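Local coordinates for protein beta-N-acetylhexosaminidase (Streptomyces plicatus, PDB 1JAK) that hydrolyses terminal N-acetylhexosamine units from the non-reducing ends of glycoconjugates as a family 20 glycoside hydrolase, by substrate-assisted catalysis within an alpha/beta barrel, at residues Met163-Val166 with Ser167-Phe170; Val176-Tyr179 with Ile180-Ala184; Leu452-Pro455 with Asp456-Asp459; Pro275-Thr278 with Gly279-Gly283. All coordinates share one frame; numbering follows the deposited sequence.

Contact 1. Residues Met163-Val166 with Ser167-Phe170; sequences MLDV and SRHF. With IFG ((2R,3R,4S,5R)-2-acetamido-3,4-dihydroxy-5-hydroxymethyl-piperidine), chain F.
The guanidinium of R168 is engaged at its edge by two oxygens: D165 OD2 on the protein side and O3 of the bound azasugar IFG, both near its plane. The D165 carboxylate is used differently, since R168 NH1 reaches OD2 from above the carboxylate plane, and the two planes stand 53° apart. This salt bridge measures 3.0 Å from NH1 to OD2. With its CG anti to the backbone N (chi1 172°), D165 swings its carboxylate back under the turn that follows strand 159-165. There its other oxygen, OD1, accepts two backbone N-H groups, from S167 N at 2.8 Å and from R168 N at 3.0 Å, the second bond much the straighter. One carboxylate therefore holds both the turn and the arginine that grows from it. R168 is bent at chi2, which brings its side chain back across D165 at about a right angle. Its NH1 and NH2 then converge on IFG O3, each at 2.9 Å. D197 makes a further salt bridge to NH2, and Q199 accepts from NE. At the other end of the turn, V166 O lies at the edge of the F170 ring. The chemistry is that of a second-shell carboxylate positioning a first-shell arginine: D165, with D197 and Q199, probably restrains the rotation of the R168 guanidinium, whose paired N-H groups grip one sugar-like hydroxyl of the ligand.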
loop_
_atom_site.group_PDB
_atom_site.type_symbol
_atom_site.label_atom_id
_atom_site.label_comp_id
_atom_site.label_asym_id
_atom_site.label_seq_id
_atom_site.Cartn_x
_atom_site.Cartn_y
_atom_site.Cartn_z
ATOM N N MET A 163 0.226 -2.066 -3.204
ATOM C CA MET A 163 -0.441 -3.272 -3.670
ATOM C C MET A 163 0.457 -4.483 -3.489
ATOM O O MET A 163 1.673 -4.395 -3.660
ATOM C CB MET A 163 -0.793 -3.171 -5.161
ATOM C CG MET A 163 -1.580 -4.379 -5.671
ATOM S SD MET A 163 -1.404 -4.674 -7.455
ATOM C CE MET A 163 0.152 -5.593 -7.466
ATOM N N LEU A 164 -0.140 -5.611 -3.124
ATOM C CA LEU A 164 0.625 -6.842 -3.010
ATOM C C LEU A 164 -0.055 -7.858 -3.911
ATOM O O LEU A 164 -1.268 -8.054 -3.835
ATOM C CB LEU A 164 0.665 -7.379 -1.577
ATOM C CG LEU A 164 1.463 -8.689 -1.443
ATOM C CD1 LEU A 164 2.919 -8.459 -1.843
ATOM C CD2 LEU A 164 1.384 -9.205 -0.012
ATOM N N ASP A 165 0.740 -8.478 -4.776
ATOM C CA ASP A 165 0.272 -9.497 -5.709
ATOM C C ASP A 165 0.397 -10.837 -4.984
ATOM O O ASP A 165 1.507 -11.296 -4.722
ATOM C CB ASP A 165 1.173 -9.465 -6.959
ATOM C CG ASP A 165 0.918 -10.611 -7.934
ATOM O OD1 ASP A 165 0.038 -11.468 -7.704
ATOM O OD2 ASP A 165 1.631 -10.645 -8.958
ATOM N N VAL A 166 -0.735 -11.444 -4.633
ATOM C CA VAL A 166 -0.708 -12.739 -3.961
ATOM C C VAL A 166 -1.150 -13.835 -4.925
ATOM O O VAL A 166 -1.373 -14.979 -4.522
ATOM C CB VAL A 166 -1.619 -12.759 -2.699
ATOM C CG1 VAL A 166 -1.085 -11.776 -1.667
ATOM C CG2 VAL A 166 -3.060 -12.417 -3.070
ATOM N N SER A 167 -1.257 -13.476 -6.202
ATOM C CA SER A 167 -1.670 -14.415 -7.244
ATOM C C SER A 167 -0.491 -15.143 -7.891
ATOM O O SER A 167 -0.533 -16.365 -8.065
ATOM C CB SER A 167 -2.469 -13.684 -8.330
ATOM O OG SER A 167 -3.693 -13.170 -7.822
ATOM N N ARG A 168 0.553 -14.404 -8.258
ATOM C CA ARG A 168 1.725 -15.019 -8.889
ATOM C C ARG A 168 2.397 -15.972 -7.903
ATOM O O ARG A 168 2.753 -17.095 -8.258
ATOM C CB ARG A 168 2.670 -13.931 -9.401
ATOM C CG ARG A 168 2.272 -13.416 -10.794
ATOM C CD ARG A 168 0.755 -13.201 -10.943
ATOM N NE ARG A 168 0.413 -12.756 -12.296
ATOM C CZ ARG A 168 0.459 -11.492 -12.709
ATOM N NH1 ARG A 168 0.816 -10.525 -11.869
ATOM N NH2 ARG A 168 0.198 -11.198 -13.980
ATOM N N HIS A 169 2.588 -15.515 -6.671
ATOM C CA HIS A 169 3.084 -16.379 -5.606
ATOM C C HIS A 169 2.161 -16.050 -4.443
ATOM O O HIS A 169 1.912 -14.881 -4.148
ATOM C CB HIS A 169 4.540 -16.104 -5.222
ATOM C CG HIS A 169 5.538 -16.734 -6.146
ATOM N ND1 HIS A 169 6.127 -16.044 -7.180
ATOM C CD2 HIS A 169 6.038 -17.992 -6.198
ATOM C CE1 HIS A 169 6.951 -16.846 -7.831
ATOM N NE2 HIS A 169 6.916 -18.034 -7.255
ATOM N N PHE A 170 1.624 -17.079 -3.804
ATOM C CA PHE A 170 0.715 -16.867 -2.692
ATOM C C PHE A 170 1.456 -16.552 -1.401
ATOM O O PHE A 170 2.522 -17.101 -1.129
ATOM C CB PHE A 170 -0.152 -18.115 -2.481
ATOM C CG PHE A 170 -1.143 -17.984 -1.358
ATOM C CD1 PHE A 170 -2.207 -17.090 -1.450
ATOM C CD2 PHE A 170 -1.009 -18.752 -0.203
ATOM C CE1 PHE A 170 -3.125 -16.959 -0.408
ATOM C CE2 PHE A 170 -1.921 -18.632 0.847
ATOM C CZ PHE A 170 -2.981 -17.735 0.746
HETATM N N1 IFG F . 1.867 -5.848 -15.896
HETATM C C2 IFG F . 0.747 -6.627 -15.306
HETATM C C3 IFG F . 1.039 -7.279 -13.894
HETATM C C4 IFG F . 2.471 -7.835 -13.749
HETATM C C5 IFG F . 3.461 -6.736 -14.144
HETATM C C6 IFG F . 4.935 -7.102 -14.009
HETATM C C7 IFG F . -0.364 -4.544 -14.608
HETATM C C8 IFG F . -1.530 -3.608 -14.423
HETATM C C9 IFG F . 3.250 -6.235 -15.579
HETATM N N2 IFG F . -0.455 -5.768 -15.209
HETATM O O7 IFG F . 0.719 -4.151 -14.197
HETATM O O3 IFG F . 0.100 -8.319 -13.655
HETATM O O4 IFG F . 2.624 -8.942 -14.637
HETATM O O6 IFG F . 5.749 -5.940 -13.894
#

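Contact 2. Residues Val176-Tyr179 with Ile180-Ala184; sequences VKRY and IDRVA
Y179, I180 and R182 carry this contact along helix 173-184, the helix of a beta-alpha-beta unit in the catalytic barrel that links strands 159-165 and 190-194. The backbone makes regular i to i+4 bonds, among them V183 N to Y179 O at 3.0 Å and I180 N to V176 O at 2.8 Å. Y179 has CG anti to its backbone N (chi1 -161°), which carries the ring along the helix until CE2 meets V183 CG1 at 3.8 Å; the two side chains cross at about a right angle. Next to it, I180 turns the other way, laying CG1 and CD1 back along the previous turn, where CD1 rests 4.0 Å from V176 CG1. Y239 and A240 of helix 230-242 pack on the same isoleucine. R182 starts toward the preceding turn and bends at chi2 (-65°), so that its guanidinium comes under the extended chain of R178, the two guanidinium planes 50° apart. The like charges of the two arginines are probably offset by D459, whose carboxylate makes salt bridges to the NH2 of each; R178 also reaches D456. A leucine in place of R182 would probably leave D459 with one arginine fewer and take from the R178 chain the flat group on which it lies. That overlap is specific: R178 CG sits over the centre of one face of the R182 guanidinium, 4.3 Å above its plane, while R178 NE comes within 3.3 Å of R182 NH2.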
loop_
_atom_site.group_PDB
_atom_site.type_symbol
_atom_site.label_atom_id
_atom_site.label_comp_id
_atom_site.label_asym_id
_atom_site.label_seq_id
_atom_site.Cartn_x
_atom_site.Cartn_y
_atom_site.Cartn_z
ATOM N N VAL A 176 1.022 -11.552 4.888
ATOM C CA VAL A 176 0.363 -10.324 4.459
ATOM C C VAL A 176 0.360 -9.340 5.631
ATOM O O VAL A 176 0.538 -8.139 5.436
ATOM C CB VAL A 176 -1.080 -10.591 3.981
ATOM C CG1 VAL A 176 -1.797 -9.275 3.704
ATOM C CG2 VAL A 176 -1.044 -11.432 2.712
ATOM N N LYS A 177 0.170 -9.848 6.849
ATOM C CA LYS A 177 0.187 -8.985 8.030
ATOM C C LYS A 177 1.568 -8.351 8.149
ATOM O O LYS A 177 1.698 -7.183 8.518
ATOM C CB LYS A 177 -0.123 -9.789 9.297
ATOM C CG LYS A 177 -1.577 -10.181 9.431
ATOM C CD LYS A 177 -1.826 -10.910 10.744
ATOM C CE LYS A 177 -3.308 -11.207 10.924
ATOM N NZ LYS A 177 -3.579 -11.944 12.195
ATOM N N ARG A 178 2.598 -9.130 7.839
ATOM C CA ARG A 178 3.963 -8.632 7.887
ATOM C C ARG A 178 4.137 -7.491 6.882
ATOM O O ARG A 178 4.717 -6.456 7.208
ATOM C CB ARG A 178 4.954 -9.763 7.583
ATOM C CG ARG A 178 6.377 -9.294 7.296
ATOM C CD ARG A 178 7.350 -10.466 7.254
ATOM N NE ARG A 178 8.572 -10.153 6.516
ATOM C CZ ARG A 178 9.678 -10.891 6.552
ATOM N NH1 ARG A 178 9.723 -11.989 7.300
ATOM N NH2 ARG A 178 10.737 -10.542 5.831
ATOM N N TYR A 179 3.622 -7.669 5.667
ATOM C CA TYR A 179 3.756 -6.616 4.664
ATOM C C TYR A 179 2.939 -5.391 5.078
ATOM O O TYR A 179 3.342 -4.252 4.838
ATOM C CB TYR A 179 3.311 -7.110 3.284
ATOM C CG TYR A 179 3.844 -6.241 2.168
ATOM C CD1 TYR A 179 5.212 -6.198 1.892
ATOM C CD2 TYR A 179 2.997 -5.417 1.430
ATOM C CE1 TYR A 179 5.726 -5.349 0.911
ATOM C CE2 TYR A 179 3.502 -4.562 0.443
ATOM C CZ TYR A 179 4.867 -4.535 0.194
ATOM O OH TYR A 179 5.380 -3.686 -0.761
ATOM N N ILE A 180 1.788 -5.631 5.697
ATOM C CA ILE A 180 0.945 -4.540 6.172
ATOM C C ILE A 180 1.754 -3.699 7.157
ATOM O O ILE A 180 1.738 -2.469 7.099
ATOM C CB ILE A 180 -0.330 -5.090 6.865
ATOM C CG1 ILE A 180 -1.346 -5.501 5.796
ATOM C CG2 ILE A 180 -0.915 -4.052 7.827
ATOM C CD1 ILE A 180 -2.529 -6.287 6.328
ATOM N N ASP A 181 2.478 -4.358 8.056
ATOM C CA ASP A 181 3.272 -3.613 9.022
ATOM C C ASP A 181 4.396 -2.834 8.345
ATOM O O ASP A 181 4.757 -1.747 8.795
ATOM C CB ASP A 181 3.810 -4.551 10.105
ATOM C CG ASP A 181 2.697 -5.119 10.972
ATOM O OD1 ASP A 181 1.692 -4.406 11.179
ATOM O OD2 ASP A 181 2.826 -6.259 11.455
ATOM N N ARG A 182 4.939 -3.371 7.254
ATOM C CA ARG A 182 5.996 -2.674 6.531
ATOM C C ARG A 182 5.461 -1.356 5.974
ATOM O O ARG A 182 6.103 -0.311 6.104
ATOM C CB ARG A 182 6.509 -3.510 5.350
ATOM C CG ARG A 182 7.176 -4.833 5.713
ATOM C CD ARG A 182 8.466 -4.633 6.501
ATOM N NE ARG A 182 9.289 -5.841 6.491
ATOM C CZ ARG A 182 9.659 -6.519 7.575
ATOM N NH1 ARG A 182 9.283 -6.117 8.783
ATOM N NH2 ARG A 182 10.420 -7.598 7.448
ATOM N N VAL A 183 4.283 -1.404 5.355
ATOM C CA VAL A 183 3.717 -0.201 4.748
ATOM C C VAL A 183 3.147 0.801 5.743
ATOM O O VAL A 183 3.176 2.006 5.493
ATOM C CB VAL A 183 2.630 -0.550 3.694
ATOM C CG1 VAL A 183 3.176 -1.582 2.711
ATOM C CG2 VAL A 183 1.369 -1.057 4.366
ATOM N N ALA A 184 2.647 0.308 6.872
ATOM C CA ALA A 184 2.075 1.180 7.895
ATOM C C ALA A 184 3.088 2.213 8.385
ATOM O O ALA A 184 2.718 3.306 8.811
ATOM C CB ALA A 184 1.573 0.343 9.069
#

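Contact 3. Residues Leu452-Pro455 with Asp456-Asp459; sequences LSDP and DQLD
Q457 reaches back across the carboxylate of D454, the two side chains meeting at about a right angle with the amide and carboxylate planes 32° apart; Q457 CG and CD each lie 3.4 Å from D454 OD2. The glutamine chain is extended beyond CG (chi2 -177°), and this length carries OE1 to the backbone ahead of the helix. There Q457 OE1 accepts from S453 N at 2.7 Å in a nearly straight bond, the donor lying almost on the extension of the C=O bond. A second, weak bond to Q457 OE1 comes from D454 N at 3.4 Å. In return D454 OD1 takes the N-H of Q457 at 2.8 Å, on the syn side but tilted out of the carboxylate plane. Behind these polar bonds L458 points its CD2 at L452 CB, 3.9 Å away, and both leucines pack on L447 of strand 440-447. Further along, D459 N bonds to P455 O, and a water donates both to that carbonyl and to D459 OD1, bridging the first turn. D456 and D459 carry the salt bridges to helix 173-184. The first-turn N-H of Q457, bonded only weakly to the carbonyl of D454, is thus met by a side chain, and Q457 OE1 answers at the backbone of the N-cap residue and the one before it. This exchange between D454 at the N-cap and Q457 is a capping box, here opening helix 455-462 after a strand of the catalytic barrel.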
loop_
_atom_site.group_PDB
_atom_site.type_symbol
_atom_site.label_atom_id
_atom_site.label_comp_id
_atom_site.label_asym_id
_atom_site.label_seq_id
_atom_site.Cartn_x
_atom_site.Cartn_y
_atom_site.Cartn_z
ATOM N N LEU A 452 9.059 -13.193 -6.935
ATOM C CA LEU A 452 9.220 -13.181 -5.482
ATOM C C LEU A 452 8.375 -14.251 -4.799
ATOM O O LEU A 452 7.156 -14.267 -4.940
ATOM C CB LEU A 452 8.842 -11.792 -4.960
ATOM C CG LEU A 452 9.466 -10.663 -5.797
ATOM C CD1 LEU A 452 8.887 -9.321 -5.384
ATOM C CD2 LEU A 452 10.978 -10.671 -5.633
ATOM N N SER A 453 9.030 -15.128 -4.043
ATOM C CA SER A 453 8.329 -16.214 -3.374
ATOM C C SER A 453 8.405 -16.234 -1.848
ATOM O O SER A 453 7.793 -17.094 -1.213
ATOM C CB SER A 453 8.815 -17.554 -3.931
ATOM O OG SER A 453 10.216 -17.685 -3.788
ATOM N N ASP A 454 9.155 -15.318 -1.248
ATOM C CA ASP A 454 9.213 -15.287 0.210
ATOM C C ASP A 454 9.255 -13.857 0.737
ATOM O O ASP A 454 9.625 -12.929 0.015
ATOM C CB ASP A 454 10.397 -16.109 0.740
ATOM C CG ASP A 454 11.733 -15.484 0.437
ATOM O OD1 ASP A 454 11.963 -14.333 0.865
ATOM O OD2 ASP A 454 12.559 -16.155 -0.221
ATOM N N PRO A 455 8.852 -13.660 2.002
ATOM C CA PRO A 455 8.829 -12.339 2.639
ATOM C C PRO A 455 10.112 -11.523 2.539
ATOM O O PRO A 455 10.057 -10.304 2.393
ATOM C CB PRO A 455 8.458 -12.662 4.082
ATOM C CG PRO A 455 7.555 -13.837 3.923
ATOM C CD PRO A 455 8.298 -14.679 2.912
ATOM N N ASP A 456 11.262 -12.184 2.628
ATOM C CA ASP A 456 12.531 -11.468 2.543
ATOM C C ASP A 456 12.752 -10.889 1.148
ATOM O O ASP A 456 13.333 -9.812 1.001
ATOM C CB ASP A 456 13.699 -12.384 2.917
ATOM C CG ASP A 456 13.660 -12.814 4.374
ATOM O OD1 ASP A 456 13.059 -12.088 5.194
ATOM O OD2 ASP A 456 14.246 -13.868 4.701
ATOM N N GLN A 457 12.298 -11.605 0.124
ATOM C CA GLN A 457 12.446 -11.121 -1.244
ATOM C C GLN A 457 11.513 -9.932 -1.454
ATOM O O GLN A 457 11.844 -8.990 -2.179
ATOM C CB GLN A 457 12.131 -12.239 -2.243
ATOM C CG GLN A 457 13.073 -13.428 -2.117
ATOM C CD GLN A 457 12.809 -14.497 -3.153
ATOM O OE1 GLN A 457 11.663 -14.750 -3.517
ATOM N NE2 GLN A 457 13.871 -15.146 -3.622
ATOM N N LEU A 458 10.344 -9.972 -0.821
ATOM C CA LEU A 458 9.416 -8.854 -0.931
ATOM C C LEU A 458 10.099 -7.610 -0.362
ATOM O O LEU A 458 10.028 -6.532 -0.951
ATOM C CB LEU A 458 8.130 -9.127 -0.148
ATOM C CG LEU A 458 7.243 -10.278 -0.621
ATOM C CD1 LEU A 458 6.002 -10.341 0.261
ATOM C CD2 LEU A 458 6.852 -10.074 -2.080
ATOM N N ASP A 459 10.767 -7.762 0.780
ATOM C CA ASP A 459 11.451 -6.628 1.403
ATOM C C ASP A 459 12.543 -6.037 0.515
ATOM O O ASP A 459 12.640 -4.818 0.365
ATOM C CB ASP A 459 12.092 -7.026 2.745
ATOM C CG ASP A 459 11.076 -7.228 3.856
ATOM O OD1 ASP A 459 10.000 -6.595 3.820
ATOM O OD2 ASP A 459 11.367 -8.015 4.784
HETATM O O HOH W 1 8.170 -8.752 3.960
#

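Contact 4. Residues Pro275-Thr278 with Gly279-Gly283; sequences PLYT and GTKVG
With chi1 at -173°, CG of Y277 lies opposite its own N and the ring is thrown forward along the loop; chi2 of 64° then turns one face to the backbone two residues on. That face receives G279: its N stands 3.4 Å above the ring plane, over the centre, and its CA lies 3.8 Å from the ring centroid in a CH-pi contact. The same reach brings the phenol oxygen to K281, whose N-H, lying at the edge of the ring and in its plane, bonds to Y277 OH at 3.0 Å with an angle of 157°. K281 CB comes up beside the hydroxyl, 3.3 Å from OH, before the chain bends at chi3 and leads its amine away. Glycine suits position 279 closely, because a beta carbon there would collide with Y277 OH. F284 meets the tyrosine ring edge-to-face, N258 of helix 258-263 also touches the tyrosine, and Q199 donates to G279 O. An alanine in place of Y277 removes both ring and hydroxyl, and would probably leave K281 N without this acceptor and G279 without the face it packs on, the loop being freer to shift. V282, next along, touches IFG, so this surface loop after helix 258-263 runs straight into the ligand pocket. In chemical terms, a single aromatic side chain serves the loop twice, its pi face supporting a peptide and its hydroxyl accepting an amide hydrogen, which probably steadies the path of the chain just ahead of a pocket residue.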
loop_
_atom_site.group_PDB
_atom_site.type_symbol
_atom_site.label_atom_id
_atom_site.label_comp_id
_atom_site.label_asym_id
_atom_site.label_seq_id
_atom_site.Cartn_x
_atom_site.Cartn_y
_atom_site.Cartn_z
ATOM N N PRO A 275 -5.110 -25.383 -19.093
ATOM C CA PRO A 275 -4.424 -25.973 -17.939
ATOM C C PRO A 275 -4.148 -24.879 -16.909
ATOM O O PRO A 275 -4.259 -23.689 -17.216
ATOM C CB PRO A 275 -3.114 -26.495 -18.534
ATOM C CG PRO A 275 -3.402 -26.633 -20.009
ATOM C CD PRO A 275 -4.276 -25.450 -20.304
ATOM N N LEU A 276 -3.807 -25.279 -15.689
ATOM C CA LEU A 276 -3.447 -24.302 -14.670
ATOM C C LEU A 276 -2.162 -23.694 -15.225
ATOM O O LEU A 276 -1.364 -24.402 -15.843
ATOM C CB LEU A 276 -3.176 -25.002 -13.336
ATOM C CG LEU A 276 -4.428 -25.529 -12.630
ATOM C CD1 LEU A 276 -4.035 -26.486 -11.514
ATOM C CD2 LEU A 276 -5.226 -24.358 -12.081
ATOM N N TYR A 277 -1.964 -22.396 -15.022
ATOM C CA TYR A 277 -0.781 -21.719 -15.552
ATOM C C TYR A 277 0.293 -21.450 -14.501
ATOM O O TYR A 277 0.008 -20.904 -13.435
ATOM C CB TYR A 277 -1.198 -20.399 -16.209
ATOM C CG TYR A 277 -0.076 -19.693 -16.931
ATOM C CD1 TYR A 277 0.537 -20.272 -18.043
ATOM C CD2 TYR A 277 0.376 -18.447 -16.503
ATOM C CE1 TYR A 277 1.573 -19.628 -18.710
ATOM C CE2 TYR A 277 1.412 -17.791 -17.163
ATOM C CZ TYR A 277 2.005 -18.389 -18.266
ATOM O OH TYR A 277 3.039 -17.753 -18.917
ATOM N N THR A 278 1.533 -21.823 -14.813
ATOM C CA THR A 278 2.640 -21.625 -13.885
ATOM C C THR A 278 3.782 -20.803 -14.487
ATOM O O THR A 278 4.852 -20.685 -13.888
ATOM C CB THR A 278 3.200 -22.979 -13.400
ATOM O OG1 THR A 278 3.649 -23.742 -14.527
ATOM C CG2 THR A 278 2.120 -23.761 -12.652
ATOM N N GLY A 279 3.545 -20.233 -15.667
ATOM C CA GLY A 279 4.559 -19.419 -16.318
ATOM C C GLY A 279 4.552 -17.989 -15.811
ATOM O O GLY A 279 3.907 -17.685 -14.805
ATOM N N THR A 280 5.253 -17.103 -16.517
ATOM C CA THR A 280 5.337 -15.702 -16.109
ATOM C C THR A 280 4.970 -14.694 -17.198
ATOM O O THR A 280 5.361 -13.525 -17.132
ATOM C CB THR A 280 6.751 -15.374 -15.582
ATOM O OG1 THR A 280 7.730 -15.780 -16.550
ATOM C CG2 THR A 280 7.010 -16.100 -14.264
ATOM N N LYS A 281 4.226 -15.139 -18.204
ATOM C CA LYS A 281 3.808 -14.242 -19.273
ATOM C C LYS A 281 2.448 -13.640 -18.925
ATOM O O LYS A 281 1.816 -14.050 -17.950
ATOM C CB LYS A 281 3.724 -14.999 -20.603
ATOM C CG LYS A 281 5.085 -15.368 -21.183
ATOM C CD LYS A 281 4.950 -16.169 -22.477
ATOM C CE LYS A 281 4.070 -15.456 -23.502
ATOM N NZ LYS A 281 4.610 -14.115 -23.875
ATOM N N VAL A 282 2.014 -12.662 -19.719
ATOM C CA VAL A 282 0.727 -12.004 -19.506
ATOM C C VAL A 282 0.014 -11.714 -20.827
ATOM O O VAL A 282 0.640 -11.695 -21.887
ATOM C CB VAL A 282 0.884 -10.636 -18.780
ATOM C CG1 VAL A 282 1.663 -10.806 -17.487
ATOM C CG2 VAL A 282 1.567 -9.621 -19.700
ATOM N N GLY A 283 -1.301 -11.503 -20.744
ATOM C CA GLY A 283 -2.096 -11.135 -21.908
ATOM C C GLY A 283 -2.757 -12.195 -22.766
ATOM O O GLY A 283 -3.454 -11.855 -23.723
#

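All four contacts belong to the catalytic domain, and contact 1 lies against each of the others. Its R168 binds IFG directly and also comes within 3.8 Å of V282 CG1 from contact 4, measured from R168 NH2, so these two line the same pocket. Behind it, L164 packs on both V176 and Y179 of contact 2. H169 abuts contact 3, its CD2 lying 3.6 Å from S453 CB. Contacts 2 and 3 are joined by charge: D459 OD2 lies 2.8 Å from R178 NH2 and 2.9 Å from R182 NH2. Contact 4 stands apart from contact 2, nearest atoms about 18 Å away, and from contact 3, about 8 Å.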